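Local coordinates for CRISPR-associated endonuclease C2c1 (Alicyclobacillus acidoterrestris, PDB 5U31), which cuts invading DNA in a bacterial CRISPR defence, guided by RNA and directed by a protospacer adjacent motif, at residues 466-470 against 819-824; 509-513 against 885-889; 814-818 against 879-884. The protein carries 3 engineered substitutions. One frame throughout, in Å; residues are numbered along the deposited sequence.

Contact 1. Residues 466-470 against 819-824; sequences DYGAE and MEALGY. With nucleotides of chain B.
A main-chain CH group, not a side chain, lies over one face of an aromatic ring here, offset toward the rim: Gly468 CA is 3.8 Å from the centroid of the Tyr824 ring, 16° off its normal, in a CH-pi contact. The glycine belongs to a type I beta turn, Asp466 to Ala469, between two strands of the WED-II domain, while Tyr824 follows the Schellman motif that ends helix 796-822 of RuvC-II. Apart from the ring contact, the missing side chain at Gly468 makes room for Met819 SE and Leu822 CD1. Tyr467 O stands over the same face, and Gly468 O comes within 3.7 Å of Tyr824 CE2.

The turn is also an Asx turn. Asp466 CG is anti to the backbone N (chi1 -162°), which carries the carboxylate forward to Gly468 N, met on the anti side of OD1, 2.9 Å away and almost straight at 175°. The selenomethionine Met819 comes in from the helix: its chain bends at chi2 and lays SE 3.6 Å from Gly468 CA, with CE beside both Gly468 N and Asp466 OD1. Glu470 CG rests near Tyr824 OH, a hydroxyl that is hydrogen-bonded to Ser558 N. Between the two segments the contact is thus one of van der Waals and CH-pi packing.

The last helical turn also carries Glu820, on the guide RNA side. Its OE1 forms a salt bridge with Arg617, while OE2 takes the Watson-Crick edge of G9 of chain B: the hydrogen bond from N1 is modelled implausibly short, and that from N2 to OE2 measures 2.6 Å.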
loop_
_atom_site.group_PDB
_atom_site.type_symbol
_atom_site.label_atom_id
_atom_site.label_comp_id
_atom_site.label_asym_id
_atom_site.label_seq_id
_atom_site.Cartn_x
_atom_site.Cartn_y
_atom_site.Cartn_z
ATOM N N ASP A 466 -27.824 3.130 -0.425
ATOM C CA ASP A 466 -26.781 2.185 -0.058
ATOM C C ASP A 466 -27.437 0.881 0.376
ATOM O O ASP A 466 -28.452 0.899 1.074
ATOM C CB ASP A 466 -25.889 2.736 1.061
ATOM C CG ASP A 466 -24.570 1.998 1.173
ATOM O OD1 ASP A 466 -24.582 0.752 1.246
ATOM O OD2 ASP A 466 -23.516 2.667 1.174
ATOM N N TYR A 467 -26.853 -0.245 -0.046
ATOM C CA TYR A 467 -27.409 -1.544 0.321
ATOM C C TYR A 467 -27.333 -1.800 1.818
ATOM O O TYR A 467 -28.109 -2.610 2.337
ATOM C CB TYR A 467 -26.687 -2.669 -0.423
ATOM C CG TYR A 467 -26.944 -2.701 -1.913
ATOM C CD1 TYR A 467 -28.187 -2.367 -2.432
ATOM C CD2 TYR A 467 -25.939 -3.062 -2.800
ATOM C CE1 TYR A 467 -28.423 -2.395 -3.795
ATOM C CE2 TYR A 467 -26.163 -3.091 -4.162
ATOM C CZ TYR A 467 -27.406 -2.757 -4.655
ATOM O OH TYR A 467 -27.631 -2.788 -6.012
ATOM N N GLY A 468 -26.422 -1.132 2.520
ATOM C CA GLY A 468 -26.257 -1.347 3.942
ATOM C C GLY A 468 -26.805 -0.209 4.774
ATOM O O GLY A 468 -26.274 0.103 5.845
ATOM N N ALA A 469 -27.865 0.427 4.280
ATOM C CA ALA A 469 -28.537 1.501 5.004
ATOM C C ALA A 469 -30.015 1.445 4.660
ATOM O O ALA A 469 -30.388 1.635 3.498
ATOM C CB ALA A 469 -27.955 2.870 4.649
ATOM N N GLU A 470 -30.850 1.182 5.663
ATOM C CA GLU A 470 -32.278 1.056 5.399
ATOM C C GLU A 470 -32.868 2.382 4.939
ATOM O O GLU A 470 -33.660 2.416 3.990
ATOM C CB GLU A 470 -32.993 0.528 6.640
ATOM C CG GLU A 470 -32.635 -0.917 6.986
ATOM C CD GLU A 470 -33.566 -1.508 8.031
ATOM O OE1 GLU A 470 -34.770 -1.171 8.012
ATOM O OE2 GLU A 470 -33.096 -2.302 8.873
HETATM N N MSE A 819 -20.330 -4.660 5.017
HETATM C CA MSE A 819 -21.663 -5.236 4.980
HETATM C C MSE A 819 -21.884 -6.271 6.086
HETATM O O MSE A 819 -22.961 -6.329 6.677
HETATM C CB MSE A 819 -21.918 -5.850 3.613
HETATM C CG MSE A 819 -22.127 -4.798 2.550
HETATM SE SE MSE A 819 -23.610 -3.614 3.007
HETATM C CE MSE A 819 -22.995 -2.030 2.035
ATOM N N GLU A 820 -20.854 -7.073 6.369
ATOM C CA GLU A 820 -20.939 -8.025 7.474
ATOM C C GLU A 820 -20.944 -7.314 8.820
ATOM O O GLU A 820 -21.714 -7.677 9.718
ATOM C CB GLU A 820 -19.782 -9.020 7.400
ATOM C CG GLU A 820 -20.188 -10.405 6.922
ATOM C CD GLU A 820 -20.761 -11.263 8.030
ATOM O OE1 GLU A 820 -20.409 -11.028 9.200
ATOM O OE2 GLU A 820 -21.567 -12.166 7.735
ATOM N N ALA A 821 -20.090 -6.299 8.980
ATOM C CA ALA A 821 -20.058 -5.550 10.231
ATOM C C ALA A 821 -21.408 -4.909 10.525
ATOM O O ALA A 821 -21.887 -4.946 11.663
ATOM C CB ALA A 821 -18.956 -4.492 10.180
ATOM N N LEU A 822 -22.046 -4.329 9.505
ATOM C CA LEU A 822 -23.360 -3.727 9.690
ATOM C C LEU A 822 -24.454 -4.765 9.907
ATOM O O LEU A 822 -25.539 -4.411 10.378
ATOM C CB LEU A 822 -23.703 -2.851 8.487
ATOM C CG LEU A 822 -22.803 -1.627 8.336
ATOM C CD1 LEU A 822 -22.868 -1.064 6.927
ATOM C CD2 LEU A 822 -23.226 -0.584 9.343
ATOM N N GLY A 823 -24.199 -6.024 9.580
ATOM C CA GLY A 823 -25.174 -7.072 9.766
ATOM C C GLY A 823 -25.944 -7.476 8.530
ATOM O O GLY A 823 -27.048 -8.016 8.663
ATOM N N TYR A 824 -25.402 -7.243 7.341
ATOM C CA TYR A 824 -26.070 -7.587 6.098
ATOM C C TYR A 824 -25.415 -8.811 5.468
ATOM O O TYR A 824 -24.187 -8.948 5.479
ATOM C CB TYR A 824 -26.050 -6.407 5.124
ATOM C CG TYR A 824 -26.906 -5.249 5.580
ATOM C CD1 TYR A 824 -28.201 -5.096 5.109
ATOM C CD2 TYR A 824 -26.427 -4.320 6.495
ATOM C CE1 TYR A 824 -28.995 -4.043 5.525
ATOM C CE2 TYR A 824 -27.214 -3.262 6.918
ATOM C CZ TYR A 824 -28.499 -3.131 6.429
ATOM O OH TYR A 824 -29.298 -2.090 6.839
ATOM P P G B 9 -26.518 -18.290 11.552
ATOM O OP1 G B 9 -27.057 -16.912 11.447
ATOM O OP2 G B 9 -27.189 -19.287 12.427
ATOM O "O5'" G B 9 -26.451 -18.901 10.083
ATOM C "C5'" G B 9 -25.976 -18.133 8.981
ATOM C "C4'" G B 9 -25.751 -19.010 7.775
ATOM O "O4'" G B 9 -25.512 -18.192 6.594
ATOM C "C3'" G B 9 -24.569 -19.976 7.878
ATOM O "O3'" G B 9 -24.931 -21.229 7.310
ATOM C "C2'" G B 9 -23.506 -19.313 7.008
ATOM O "O2'" G B 9 -22.560 -20.199 6.453
ATOM C "C1'" G B 9 -24.360 -18.661 5.930
ATOM N N9 G B 9 -23.705 -17.545 5.248
ATOM C C8 G B 9 -23.395 -17.492 3.910
ATOM N N7 G B 9 -22.793 -16.389 3.570
ATOM C C5 G B 9 -22.690 -15.677 4.757
ATOM C C6 G B 9 -22.127 -14.403 5.008
ATOM O O6 G B 9 -21.590 -13.628 4.209
ATOM N N1 G B 9 -22.232 -14.051 6.345
ATOM C C2 G B 9 -22.801 -14.820 7.325
ATOM N N2 G B 9 -22.792 -14.283 8.554
ATOM N N3 G B 9 -23.333 -16.013 7.110
ATOM C C4 G B 9 -23.243 -16.377 5.810
#

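Contact 2. Residues 509-513 against 885-889; sequences VQSQS and QVHDL
Ser511 OG is placed among several polar groups: it lies 2.8 Å from Asp888 OD1, has Glu514 OE1 within reach as well, and as N-cap it caps a backbone N just past its segment. Its single proton can go to either carboxylate, so the bond to Asp888 is not settled. The chi1 of 72° sets OG between the backbone N and the carbonyl carbon, a position that lets it face both the start of helix 512-515 and the loop that precedes strand 890-895 of the RuvC sheet.

Asp888 adds a second bond at this helix start from the RuvC-II side. Its OD2 accepts from Ser513 N at 3.0 Å and 159°, met on the syn side but 31° out of the carboxylate plane, so one carboxylate spans the N-cap hydroxyl and an amide of the first turn. Partial positive charge at that short helix's end may modestly favour the negative group. The hydroxyl of Ser513 itself turns to Glu518. Asp888 is brought here by a type I beta turn, Gln885 to Asp888, and its carbonyl O is bonded to Tyr523 OH.

Farther back, on strand 502-510 of WED-II, the contact becomes apolar. Val886 lies among Ala3, Lys5 and Phe473, and its CG1, anti to the backbone N, meets CG1 of Val509 at 3.6 Å.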
loop_
_atom_site.group_PDB
_atom_site.type_symbol
_atom_site.label_atom_id
_atom_site.label_comp_id
_atom_site.label_asym_id
_atom_site.label_seq_id
_atom_site.Cartn_x
_atom_site.Cartn_y
_atom_site.Cartn_z
ATOM N N VAL A 509 -22.003 13.267 1.473
ATOM C CA VAL A 509 -23.029 12.398 2.037
ATOM C C VAL A 509 -22.958 12.480 3.554
ATOM O O VAL A 509 -21.878 12.344 4.139
ATOM C CB VAL A 509 -22.863 10.946 1.558
ATOM C CG1 VAL A 509 -23.986 10.094 2.087
ATOM C CG2 VAL A 509 -22.825 10.889 0.041
ATOM N N GLN A 510 -24.109 12.691 4.185
ATOM C CA GLN A 510 -24.207 12.913 5.621
ATOM C C GLN A 510 -24.599 11.609 6.310
ATOM O O GLN A 510 -25.630 11.015 5.978
ATOM C CB GLN A 510 -25.226 14.014 5.914
ATOM C CG GLN A 510 -25.212 14.555 7.329
ATOM C CD GLN A 510 -26.055 15.809 7.477
ATOM O OE1 GLN A 510 -27.004 16.025 6.723
ATOM N NE2 GLN A 510 -25.705 16.647 8.444
ATOM N N SER A 511 -23.779 11.173 7.262
ATOM C CA SER A 511 -24.035 9.933 7.974
ATOM C C SER A 511 -25.172 10.115 8.977
ATOM O O SER A 511 -25.482 11.229 9.406
ATOM C CB SER A 511 -22.774 9.461 8.696
ATOM O OG SER A 511 -22.500 10.277 9.818
ATOM N N GLN A 512 -25.789 8.992 9.358
ATOM C CA GLN A 512 -26.923 9.050 10.278
ATOM C C GLN A 512 -26.552 9.757 11.574
ATOM O O GLN A 512 -27.362 10.503 12.134
ATOM C CB GLN A 512 -27.441 7.645 10.568
ATOM C CG GLN A 512 -27.935 6.911 9.346
ATOM C CD GLN A 512 -28.532 5.569 9.696
ATOM O OE1 GLN A 512 -28.642 5.216 10.871
ATOM N NE2 GLN A 512 -28.926 4.811 8.677
ATOM N N SER A 513 -25.330 9.538 12.065
ATOM C CA SER A 513 -24.858 10.286 13.224
ATOM C C SER A 513 -24.766 11.772 12.911
ATOM O O SER A 513 -25.299 12.608 13.650
ATOM C CB SER A 513 -23.504 9.751 13.685
ATOM O OG SER A 513 -22.835 10.698 14.500
ATOM N N GLN A 885 -16.889 5.538 6.588
ATOM C CA GLN A 885 -17.210 6.862 7.113
ATOM C C GLN A 885 -18.716 7.101 7.132
ATOM O O GLN A 885 -19.275 7.530 8.149
ATOM C CB GLN A 885 -16.496 7.932 6.285
ATOM C CG GLN A 885 -16.495 9.327 6.900
ATOM C CD GLN A 885 -15.527 10.271 6.198
ATOM O OE1 GLN A 885 -14.868 9.894 5.229
ATOM N NE2 GLN A 885 -15.441 11.503 6.688
ATOM N N VAL A 886 -19.393 6.800 6.021
ATOM C CA VAL A 886 -20.820 7.082 5.902
ATOM C C VAL A 886 -21.634 6.262 6.888
ATOM O O VAL A 886 -22.705 6.694 7.332
ATOM C CB VAL A 886 -21.297 6.817 4.466
ATOM C CG1 VAL A 886 -22.608 7.513 4.219
ATOM C CG2 VAL A 886 -20.254 7.259 3.472
ATOM N N HIS A 887 -21.167 5.066 7.230
ATOM C CA HIS A 887 -21.943 4.149 8.049
ATOM C C HIS A 887 -21.715 4.337 9.541
ATOM O O HIS A 887 -22.328 3.616 10.335
ATOM C CB HIS A 887 -21.626 2.704 7.659
ATOM C CG HIS A 887 -21.797 2.425 6.199
ATOM N ND1 HIS A 887 -23.032 2.225 5.620
ATOM C CD2 HIS A 887 -20.888 2.316 5.200
ATOM C CE1 HIS A 887 -22.876 2.001 4.326
ATOM N NE2 HIS A 887 -21.585 2.051 4.047
ATOM N N ASP A 888 -20.854 5.277 9.937
ATOM C CA ASP A 888 -20.514 5.503 11.343
ATOM C C ASP A 888 -19.862 4.274 11.978
ATOM O O ASP A 888 -20.051 4.005 13.168
ATOM C CB ASP A 888 -21.742 5.929 12.155
ATOM C CG ASP A 888 -22.356 7.211 11.654
ATOM O OD1 ASP A 888 -21.610 8.191 11.466
ATOM O OD2 ASP A 888 -23.585 7.240 11.446
ATOM N N LEU A 889 -19.095 3.518 11.194
ATOM C CA LEU A 889 -18.362 2.355 11.680
ATOM C C LEU A 889 -16.931 2.746 12.006
ATOM O O LEU A 889 -16.230 3.312 11.160
ATOM C CB LEU A 889 -18.346 1.234 10.643
ATOM C CG LEU A 889 -19.678 0.620 10.250
ATOM C CD1 LEU A 889 -19.428 -0.562 9.339
ATOM C CD2 LEU A 889 -20.415 0.203 11.500
#

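Contact 3. Residues 814-818 against 879-884; sequences ADRII and ELINQA. With nucleotides of chain B.
Two helices of the RuvC domain, a member of the RNase H fold, cross here: the segments 814-818 and 879-884 approach to 9.5 Å between axes at a signed angle of -56°. Leu880 supplies much of the apolar interface. Its CD2 reaches into the turn formed by Ala814, Ile817 and Ile818, lying 3.7 Å from Ile818 CG1 and a similar distance from Ala814 O. The side chains of Leu880 and Ile818 lie side by side, pointing opposite ways, whereas Ile817 comes crosswise to Leu880 and also packs on strand 566-572 of the central sheet. Ile818 CD1 lies against Gln883 CB, 3.4 Å away, and then the methyl of Ala884.

Beside this apolar seam Gln883, which binds the guide RNA, runs extended beyond CG along Ala814. Its NE2 donates to Glu879 OE1 at 3.2 Å and is also bonded to Lys811 O, which holds the amide with NE2 toward Glu879 and Lys811. That leaves OE1 facing Asp815 CA, 3.6 Å away, on the side of the C92 phosphate of chain B. From another side of the helix Arg816 reaches the guide RNA, with NH1 2.6 Å from O6 of G9 of chain B, near the guanidinium plane.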
loop_
_atom_site.group_PDB
_atom_site.type_symbol
_atom_site.label_atom_id
_atom_site.label_comp_id
_atom_site.label_asym_id
_atom_site.label_seq_id
_atom_site.Cartn_x
_atom_site.Cartn_y
_atom_site.Cartn_z
ATOM N N ALA A 814 -13.336 -4.678 0.998
ATOM C CA ALA A 814 -13.767 -3.727 2.016
ATOM C C ALA A 814 -15.286 -3.705 2.149
ATOM O O ALA A 814 -15.817 -3.612 3.262
ATOM C CB ALA A 814 -13.234 -2.333 1.689
ATOM N N ASP A 815 -16.008 -3.793 1.032
ATOM C CA ASP A 815 -17.460 -3.758 1.127
ATOM C C ASP A 815 -17.993 -4.993 1.841
ATOM O O ASP A 815 -18.900 -4.888 2.675
ATOM C CB ASP A 815 -18.082 -3.620 -0.259
ATOM C CG ASP A 815 -19.589 -3.519 -0.207
ATOM O OD1 ASP A 815 -20.112 -2.432 0.132
ATOM O OD2 ASP A 815 -20.249 -4.536 -0.495
ATOM N N ARG A 816 -17.431 -6.169 1.540
ATOM C CA ARG A 816 -17.844 -7.382 2.239
ATOM C C ARG A 816 -17.642 -7.245 3.740
ATOM O O ARG A 816 -18.520 -7.615 4.529
ATOM C CB ARG A 816 -17.076 -8.595 1.711
ATOM C CG ARG A 816 -17.741 -9.285 0.533
ATOM C CD ARG A 816 -17.651 -10.798 0.652
ATOM N NE ARG A 816 -18.432 -11.307 1.774
ATOM C CZ ARG A 816 -18.565 -12.597 2.068
ATOM N NH1 ARG A 816 -19.296 -12.972 3.107
ATOM N NH2 ARG A 816 -17.966 -13.513 1.318
ATOM N N ILE A 817 -16.491 -6.707 4.153
ATOM C CA ILE A 817 -16.218 -6.548 5.576
ATOM C C ILE A 817 -17.229 -5.603 6.208
ATOM O O ILE A 817 -17.732 -5.849 7.311
ATOM C CB ILE A 817 -14.773 -6.062 5.789
ATOM C CG1 ILE A 817 -13.774 -7.077 5.224
ATOM C CG2 ILE A 817 -14.512 -5.811 7.262
ATOM C CD1 ILE A 817 -12.333 -6.588 5.216
ATOM N N ILE A 818 -17.567 -4.522 5.506
ATOM C CA ILE A 818 -18.460 -3.520 6.073
ATOM C C ILE A 818 -19.893 -4.027 6.094
ATOM O O ILE A 818 -20.610 -3.863 7.089
ATOM C CB ILE A 818 -18.322 -2.203 5.295
ATOM C CG1 ILE A 818 -16.972 -1.581 5.618
ATOM C CG2 ILE A 818 -19.455 -1.242 5.622
ATOM C CD1 ILE A 818 -16.829 -0.213 5.116
ATOM N N GLU A 879 -8.815 1.393 2.424
ATOM C CA GLU A 879 -10.114 1.335 1.765
ATOM C C GLU A 879 -11.231 1.101 2.770
ATOM O O GLU A 879 -12.361 1.547 2.547
ATOM C CB GLU A 879 -10.121 0.247 0.695
ATOM C CG GLU A 879 -11.360 0.254 -0.195
ATOM C CD GLU A 879 -11.494 1.517 -1.044
ATOM O OE1 GLU A 879 -12.643 1.950 -1.288
ATOM O OE2 GLU A 879 -10.458 2.073 -1.475
ATOM N N LEU A 880 -10.934 0.418 3.879
ATOM C CA LEU A 880 -11.931 0.231 4.926
ATOM C C LEU A 880 -12.301 1.557 5.575
ATOM O O LEU A 880 -13.485 1.858 5.766
ATOM C CB LEU A 880 -11.410 -0.745 5.978
ATOM C CG LEU A 880 -11.856 -2.193 5.816
ATOM C CD1 LEU A 880 -11.390 -3.005 7.005
ATOM C CD2 LEU A 880 -13.366 -2.260 5.677
ATOM N N ILE A 881 -11.295 2.357 5.934
ATOM C CA ILE A 881 -11.557 3.642 6.574
ATOM C C ILE A 881 -12.369 4.542 5.651
ATOM O O ILE A 881 -13.268 5.265 6.099
ATOM C CB ILE A 881 -10.231 4.297 6.998
ATOM C CG1 ILE A 881 -9.476 3.355 7.939
ATOM C CG2 ILE A 881 -10.483 5.649 7.652
ATOM C CD1 ILE A 881 -8.244 3.956 8.561
ATOM N N ASN A 882 -12.072 4.506 4.348
ATOM C CA ASN A 882 -12.865 5.242 3.369
ATOM C C ASN A 882 -14.325 4.820 3.418
ATOM O O ASN A 882 -15.221 5.642 3.643
ATOM C CB ASN A 882 -12.311 5.016 1.959
ATOM C CG ASN A 882 -11.327 6.080 1.537
ATOM O OD1 ASN A 882 -10.665 6.700 2.371
ATOM N ND2 ASN A 882 -11.224 6.302 0.229
ATOM N N GLN A 883 -14.579 3.529 3.206
ATOM C CA GLN A 883 -15.939 3.049 3.022
ATOM C C GLN A 883 -16.741 3.052 4.314
ATOM O O GLN A 883 -17.973 2.967 4.263
ATOM C CB GLN A 883 -15.918 1.645 2.419
ATOM C CG GLN A 883 -15.335 1.555 1.023
ATOM C CD GLN A 883 -15.758 0.279 0.307
ATOM O OE1 GLN A 883 -16.821 -0.282 0.588
ATOM N NE2 GLN A 883 -14.927 -0.184 -0.620
ATOM N N ALA A 884 -16.085 3.150 5.466
ATOM C CA ALA A 884 -16.790 3.088 6.737
ATOM C C ALA A 884 -17.343 4.432 7.187
ATOM O O ALA A 884 -18.200 4.459 8.077
ATOM C CB ALA A 884 -15.868 2.533 7.827
ATOM P P C B 92 -19.713 -0.626 -3.102
ATOM O OP1 C B 92 -19.738 -0.420 -1.628
ATOM O OP2 C B 92 -21.020 -0.696 -3.800
ATOM O "O5'" C B 92 -18.844 0.487 -3.844
ATOM C "C5'" C B 92 -17.450 0.633 -3.593
ATOM C "C4'" C B 92 -16.742 1.335 -4.729
ATOM O "O4'" C B 92 -16.931 0.591 -5.961
ATOM C "C3'" C B 92 -17.231 2.735 -5.066
ATOM O "O3'" C B 92 -16.676 3.721 -4.221
ATOM C "C2'" C B 92 -16.813 2.895 -6.520
ATOM O "O2'" C B 92 -15.433 3.212 -6.609
ATOM C "C1'" C B 92 -17.013 1.478 -7.053
ATOM N N1 C B 92 -18.327 1.299 -7.715
ATOM C C2 C B 92 -18.477 1.709 -9.046
ATOM O O2 C B 92 -17.513 2.218 -9.641
ATOM N N3 C B 92 -19.671 1.544 -9.659
ATOM C C4 C B 92 -20.686 0.993 -8.999
ATOM N N4 C B 92 -21.842 0.854 -9.645
ATOM C C5 C B 92 -20.564 0.567 -7.646
ATOM C C6 C B 92 -19.377 0.733 -7.047
ATOM P P A B 91 -22.746 -5.579 -4.749
ATOM O OP1 A B 91 -23.039 -5.719 -3.296
ATOM O OP2 A B 91 -23.807 -5.147 -5.694
ATOM O "O5'" A B 91 -21.498 -4.605 -4.878
ATOM C "C5'" A B 91 -20.387 -4.782 -4.020
ATOM C "C4'" A B 91 -19.142 -4.141 -4.568
ATOM O "O4'" A B 91 -18.902 -4.585 -5.926
ATOM C "C3'" A B 91 -19.167 -2.632 -4.681
ATOM O "O3'" A B 91 -18.944 -1.991 -3.440
ATOM C "C2'" A B 91 -18.080 -2.370 -5.708
ATOM O "O2'" A B 91 -16.799 -2.510 -5.114
ATOM C "C1'" A B 91 -18.287 -3.548 -6.660
ATOM N N9 A B 91 -19.148 -3.196 -7.806
ATOM C C8 A B 91 -20.466 -3.514 -8.015
ATOM N N7 A B 91 -20.937 -3.052 -9.150
ATOM C C5 A B 91 -19.860 -2.387 -9.725
ATOM C C6 A B 91 -19.702 -1.678 -10.933
ATOM N N6 A B 91 -20.667 -1.503 -11.836
ATOM N N1 A B 91 -18.491 -1.143 -11.194
ATOM C C2 A B 91 -17.512 -1.308 -10.302
ATOM N N3 A B 91 -17.535 -1.948 -9.137
ATOM C C4 A B 91 -18.752 -2.472 -8.905
ATOM P P G B 9 -26.518 -18.290 11.552
ATOM O OP1 G B 9 -27.057 -16.912 11.447
ATOM O OP2 G B 9 -27.189 -19.287 12.427
ATOM O "O5'" G B 9 -26.451 -18.901 10.083
ATOM C "C5'" G B 9 -25.976 -18.133 8.981
ATOM C "C4'" G B 9 -25.751 -19.010 7.775
ATOM O "O4'" G B 9 -25.512 -18.192 6.594
ATOM C "C3'" G B 9 -24.569 -19.976 7.878
ATOM O "O3'" G B 9 -24.931 -21.229 7.310
ATOM C "C2'" G B 9 -23.506 -19.313 7.008
ATOM O "O2'" G B 9 -22.560 -20.199 6.453
ATOM C "C1'" G B 9 -24.360 -18.661 5.930
ATOM N N9 G B 9 -23.705 -17.545 5.248
ATOM C C8 G B 9 -23.395 -17.492 3.910
ATOM N N7 G B 9 -22.793 -16.389 3.570
ATOM C C5 G B 9 -22.690 -15.677 4.757
ATOM C C6 G B 9 -22.127 -14.403 5.008
ATOM O O6 G B 9 -21.590 -13.628 4.209
ATOM N N1 G B 9 -22.232 -14.051 6.345
ATOM C C2 G B 9 -22.801 -14.820 7.325
ATOM N N2 G B 9 -22.792 -14.283 8.554
ATOM N N3 G B 9 -23.333 -16.013 7.110
ATOM C C4 G B 9 -23.243 -16.377 5.810
#

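The three contacts form a cluster, with centres 11 to 12 Å apart, in which the loop 885-889 touches both of the others. His887 meets each: its CE1 is 3.3 Å from Asp466 OD2 of contact 1, and its CD2 is 3.9 Å from Ile818 CG2 of contact 3. Leu889 does likewise, with CD2 3.6 Å from Leu822 CD2 and CD1 3.8 Å from Ile818 CG2. Contacts 1 and 3 share helix 796-822, and from it Glu820 and Arg816 reach the same guide nucleotide, G9 of chain B. Contacts 1 and 2 thus join WED-II to a RuvC core whose engineered active-site residue Ala571 has its side chain about 10 Å from that of Ile817.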